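Local coordinates for protein chorismate mutase (Paraburkholderia phymatum, PDB 5TS9) that probably catalyses the rearrangement of chorismate to prephenate, as a predominantly helical member of the type II chorismate mutase family, at residues D69-N72 with I73-Q77; I121-N124 with L125-A129. One frame throughout, in Å; residues are numbered along the deposited sequence.

Contact 1. Residues D69-N72 with I73-Q77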
loop_
_atom_site.group_PDB
_atom_site.type_symbol
_atom_site.label_atom_id
_atom_site.label_comp_id
_atom_site.label_asym_id
_atom_site.label_seq_id
_atom_site.Cartn_x
_atom_site.Cartn_y
_atom_site.Cartn_z
ATOM N N ASP A 69 -2.821 14.592 12.581
ATOM C CA ASP A 69 -1.724 13.639 12.743
ATOM C C ASP A 69 -2.255 12.214 12.876
ATOM O O ASP A 69 -1.817 11.305 12.164
ATOM C CB ASP A 69 -0.883 14.028 13.960
ATOM C CG ASP A 69 0.426 13.251 14.062
ATOM O OD1 ASP A 69 0.871 12.627 13.070
ATOM O OD2 ASP A 69 1.028 13.261 15.157
ATOM N N ALA A 70 -3.208 12.004 13.785
ATOM C CA ALA A 70 -3.785 10.677 13.981
ATOM C C ALA A 70 -4.437 10.155 12.710
ATOM O O ALA A 70 -4.331 8.965 12.398
ATOM C CB ALA A 70 -4.809 10.717 15.116
ATOM N N ILE A 71 -5.138 11.025 11.974
ATOM C CA ILE A 71 -5.765 10.601 10.720
ATOM C C ILE A 71 -4.718 10.082 9.746
ATOM O O ILE A 71 -4.872 9.005 9.161
ATOM C CB ILE A 71 -6.572 11.752 10.098
ATOM C CG1 ILE A 71 -7.784 12.080 10.974
ATOM C CG2 ILE A 71 -6.947 11.422 8.633
ATOM C CD1 ILE A 71 -8.422 13.382 10.609
ATOM N N ASN A 72 -3.635 10.842 9.563
ATOM C CA ASN A 72 -2.571 10.418 8.659
ATOM C C ASN A 72 -1.993 9.080 9.087
ATOM O O ASN A 72 -1.772 8.189 8.251
ATOM C CB ASN A 72 -1.465 11.471 8.613
ATOM C CG ASN A 72 -1.914 12.756 7.928
ATOM O OD1 ASN A 72 -2.932 12.783 7.233
ATOM N ND2 ASN A 72 -1.144 13.818 8.111
ATOM N N ILE A 73 -1.701 8.945 10.384
ATOM C CA ILE A 73 -1.080 7.724 10.898
ATOM C C ILE A 73 -1.998 6.527 10.689
ATOM O O ILE A 73 -1.557 5.451 10.264
ATOM C CB ILE A 73 -0.710 7.889 12.387
ATOM C CG1 ILE A 73 0.457 8.884 12.573
ATOM C CG2 ILE A 73 -0.374 6.525 13.018
ATOM C CD1 ILE A 73 1.809 8.353 12.103
ATOM N N PHE A 74 -3.281 6.681 11.000
ATOM C CA PHE A 74 -4.140 5.513 10.902
ATOM C C PHE A 74 -4.619 5.266 9.479
ATOM O O PHE A 74 -4.870 4.107 9.131
ATOM C CB PHE A 74 -5.279 5.622 11.912
ATOM C CG PHE A 74 -4.841 5.236 13.302
ATOM C CD1 PHE A 74 -4.177 6.155 14.110
ATOM C CD2 PHE A 74 -5.013 3.938 13.767
ATOM C CE1 PHE A 74 -3.727 5.801 15.379
ATOM C CE2 PHE A 74 -4.574 3.567 15.023
ATOM C CZ PHE A 74 -3.920 4.503 15.838
ATOM N N SER A 75 -4.723 6.300 8.634
ATOM C CA SER A 75 -4.869 6.023 7.200
ATOM C C SER A 75 -3.701 5.190 6.709
ATOM O O SER A 75 -3.889 4.212 5.980
ATOM C CB SER A 75 -4.953 7.313 6.379
ATOM O OG SER A 75 -5.928 8.209 6.895
ATOM N N ASP A 76 -2.487 5.534 7.140
ATOM C CA ASP A 76 -1.325 4.724 6.784
ATOM C C ASP A 76 -1.453 3.298 7.306
ATOM O O ASP A 76 -1.082 2.353 6.607
ATOM C CB ASP A 76 -0.043 5.382 7.309
ATOM C CG ASP A 76 0.326 6.647 6.524
ATOM O OD1 ASP A 76 -0.136 6.786 5.349
ATOM O OD2 ASP A 76 1.082 7.485 7.069
ATOM N N GLN A 77 -1.965 3.126 8.529
ATOM C CA GLN A 77 -2.135 1.784 9.087
ATOM C C GLN A 77 -3.124 0.964 8.283
ATOM O O GLN A 77 -2.912 -0.242 8.079
ATOM C CB GLN A 77 -2.621 1.838 10.542
ATOM C CG GLN A 77 -1.728 2.568 11.525
ATOM C CD GLN A 77 -0.256 2.273 11.337
ATOM O OE1 GLN A 77 0.223 1.187 11.668
ATOM N NE2 GLN A 77 0.484 3.257 10.839
#
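Ser75 grips the carbonyl oxygen of Ile71, one turn back along helix 67-95, with two donors. Its backbone N lies 2.8 Å from Ile71 O as the regular helical bond, and its hydroxyl OG, 2.6 Å from the same Ile71 O, comes in above the carbonyl plane, 44° out of it. With OG anti to its own carbonyl carbon (chi1 -51°), the hydroxyl leans back over the preceding turn, and CG2 of Ile71 lies alongside it. Ile73 O likewise accepts two bonds, from Gln77 N and Gln77 NE2 (3.1 Å from Ile73 O), which here arrive from opposite faces of its plane. A bend at chi2 (-42°) brings the Gln77 amide round, and NE2 also bonds the backbone of Ala165.

The densely packed side carries Ala70, Ile73 and Phe74. Ala70 O sits at the edge of the Phe74 ring and in its plane, 3.3 Å from Phe74 CD1, while the ring and the Ala70 methyl are turned onto Met122 of helix 106-128. Ile73 runs side by side with Asp69, its CG1 3.8 Å from Asp69 OD1, and the Asp69 carboxylate is salt-bridged to Arg132. The more open side is that of the partly exposed Asn72 side chain. Buried Asp76 is instead tied down, OD1 to Arg164 and OD2 to Arg168, which also bonds Asn72 O weakly. The i to i+4 backbone bonds are those of an alpha-helix, here surrounded by other helices in the all-helical type II chorismate mutase fold.

Contact 2. Residues I121-N124 with L125-A129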
loop_
_atom_site.group_PDB
_atom_site.type_symbol
_atom_site.label_atom_id
_atom_site.label_comp_id
_atom_site.label_asym_id
_atom_site.label_seq_id
_atom_site.Cartn_x
_atom_site.Cartn_y
_atom_site.Cartn_z
ATOM N N ILE A 121 -0.373 2.457 19.975
ATOM C CA ILE A 121 0.295 3.220 18.927
ATOM C C ILE A 121 0.301 4.702 19.282
ATOM O O ILE A 121 1.324 5.385 19.166
ATOM C CB ILE A 121 -0.390 2.981 17.571
ATOM C CG1 ILE A 121 -0.023 1.598 17.019
ATOM C CG2 ILE A 121 -0.022 4.105 16.623
ATOM C CD1 ILE A 121 -0.890 1.149 15.844
ATOM N N MET A 122 -0.849 5.221 19.714
ATOM C CA MET A 122 -0.905 6.623 20.123
ATOM C C MET A 122 -0.040 6.882 21.348
ATOM O O MET A 122 0.626 7.921 21.427
ATOM C CB MET A 122 -2.353 7.042 20.368
ATOM C CG MET A 122 -3.156 7.155 19.051
ATOM S SD MET A 122 -4.785 7.842 19.328
ATOM C CE MET A 122 -5.488 7.745 17.697
ATOM N N GLN A 123 -0.018 5.957 22.309
ATOM C CA GLN A 123 0.837 6.174 23.475
ATOM C C GLN A 123 2.304 6.212 23.068
ATOM O O GLN A 123 3.077 7.039 23.566
ATOM C CB GLN A 123 0.599 5.085 24.523
ATOM C CG GLN A 123 1.514 5.211 25.749
ATOM C CD GLN A 123 1.354 6.549 26.471
ATOM O OE1 GLN A 123 2.274 7.377 26.479
ATOM N NE2 GLN A 123 0.187 6.767 27.076
ATOM N N ASN A 124 2.695 5.330 22.144
ATOM C CA ASN A 124 4.067 5.302 21.647
ATOM C C ASN A 124 4.394 6.535 20.808
ATOM O O ASN A 124 5.513 7.054 20.878
ATOM C CB ASN A 124 4.279 4.027 20.830
ATOM C CG ASN A 124 4.313 2.785 21.704
ATOM O OD1 ASN A 124 4.626 2.869 22.889
ATOM N ND2 ASN A 124 3.992 1.634 21.131
ATOM N N LEU A 125 3.450 6.995 19.980
ATOM C CA LEU A 125 3.668 8.230 19.222
ATOM C C LEU A 125 3.965 9.394 20.147
ATOM O O LEU A 125 4.897 10.182 19.917
ATOM C CB LEU A 125 2.435 8.549 18.390
ATOM C CG LEU A 125 2.355 7.968 16.999
ATOM C CD1 LEU A 125 0.902 7.995 16.556
ATOM C CD2 LEU A 125 3.236 8.772 16.075
ATOM N N GLN A 126 3.141 9.543 21.182
ATOM C CA GLN A 126 3.368 10.572 22.185
ATOM C C GLN A 126 4.743 10.421 22.828
ATOM O O GLN A 126 5.486 11.399 22.965
ATOM C CB GLN A 126 2.262 10.507 23.235
ATOM C CG GLN A 126 2.433 11.502 24.358
ATOM C CD GLN A 126 1.306 11.416 25.358
ATOM O OE1 GLN A 126 0.798 10.333 25.646
ATOM N NE2 GLN A 126 0.893 12.563 25.879
ATOM N N SER A 127 5.106 9.198 23.214
ATOM C CA SER A 127 6.395 8.982 23.864
ATOM C C SER A 127 7.567 9.400 22.983
ATOM O O SER A 127 8.589 9.854 23.500
ATOM C CB SER A 127 6.552 7.516 24.262
ATOM O OG SER A 127 5.601 7.156 25.239
ATOM N N VAL A 128 7.451 9.263 21.660
ATOM C CA VAL A 128 8.586 9.543 20.785
ATOM C C VAL A 128 8.455 10.900 20.092
ATOM O O VAL A 128 9.289 11.247 19.246
ATOM C CB VAL A 128 8.793 8.406 19.770
ATOM C CG1 VAL A 128 7.857 8.544 18.567
ATOM C CG2 VAL A 128 10.233 8.336 19.346
ATOM N N ALA A 129 7.444 11.688 20.461
ATOM C CA ALA A 129 7.156 13.011 19.924
ATOM C C ALA A 129 8.398 13.881 19.732
ATOM O O ALA A 129 8.517 14.531 18.688
ATOM C CB ALA A 129 6.158 13.736 20.831
HETATM O O HOH W 1 5.221 4.689 25.286
#
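Leu125 lies beside Ile121, one turn earlier in helix 106-128, both side chains pointing the same way. From its base outward, Leu125 CB rests 3.4 Å from Ile121 O, the carbonyl that accepts the Leu125 backbone N-H, and also faces Met122 O. CG stays 3.5 Å from Ile121 O. At the tip, CD1 is still 3.7 Å from Ile121 O and meets Ile121 CG2 at 4.0 Å; the side chain ends on Ile73 and Arg132.

The other side of the turn is polar and more exposed. Gln123 has CG anti to its backbone N (chi1 177°) and bends at chi2, which carries its amide forward to Gln126, whose extended chain slants across it, amide planes 25° apart. Their oxygens, Gln123 OE1 and Gln126 OE1, are 3.4 Å apart, an unbonded pair of acceptors. A water bridges Asn124 OD1, to which it donates at 3.1 Å, and Ser127 OG; Asn124 ND2 bonds Ser21 weakly. Ser127 OG also lies 3.0 Å from Gln123 O, but its proton could serve either neighbour. The chemistry thus divides this turn into two sides, one aliphatic and buried, the other drawing on water at Asn124 OD1 and Ser127 OG.

Contacts 1 and 2 are successive along the chain, on helices 67-95 and 106-128, with centres about 13 Å apart, and their buried sides pack directly on each other. Met122 CE is the main bridge, 3.5 Å from Phe74 CE1 and 4.0 Å from Ala70 CB. Phe74 CZ also meets Ile121 CG2, and Ile73 CG2 lies 4.0 Å from Leu125 CD1, so the apolar pair of contact 2 extends the hydrophobic seam of contact 1. Helix 16-39 adjoins both, through Met22 against Ile73 and through Ser21 and Arg25 against Ile121. Neither stretch touches the second chain of the assembly; the packing between the two contacts lies within one subunit.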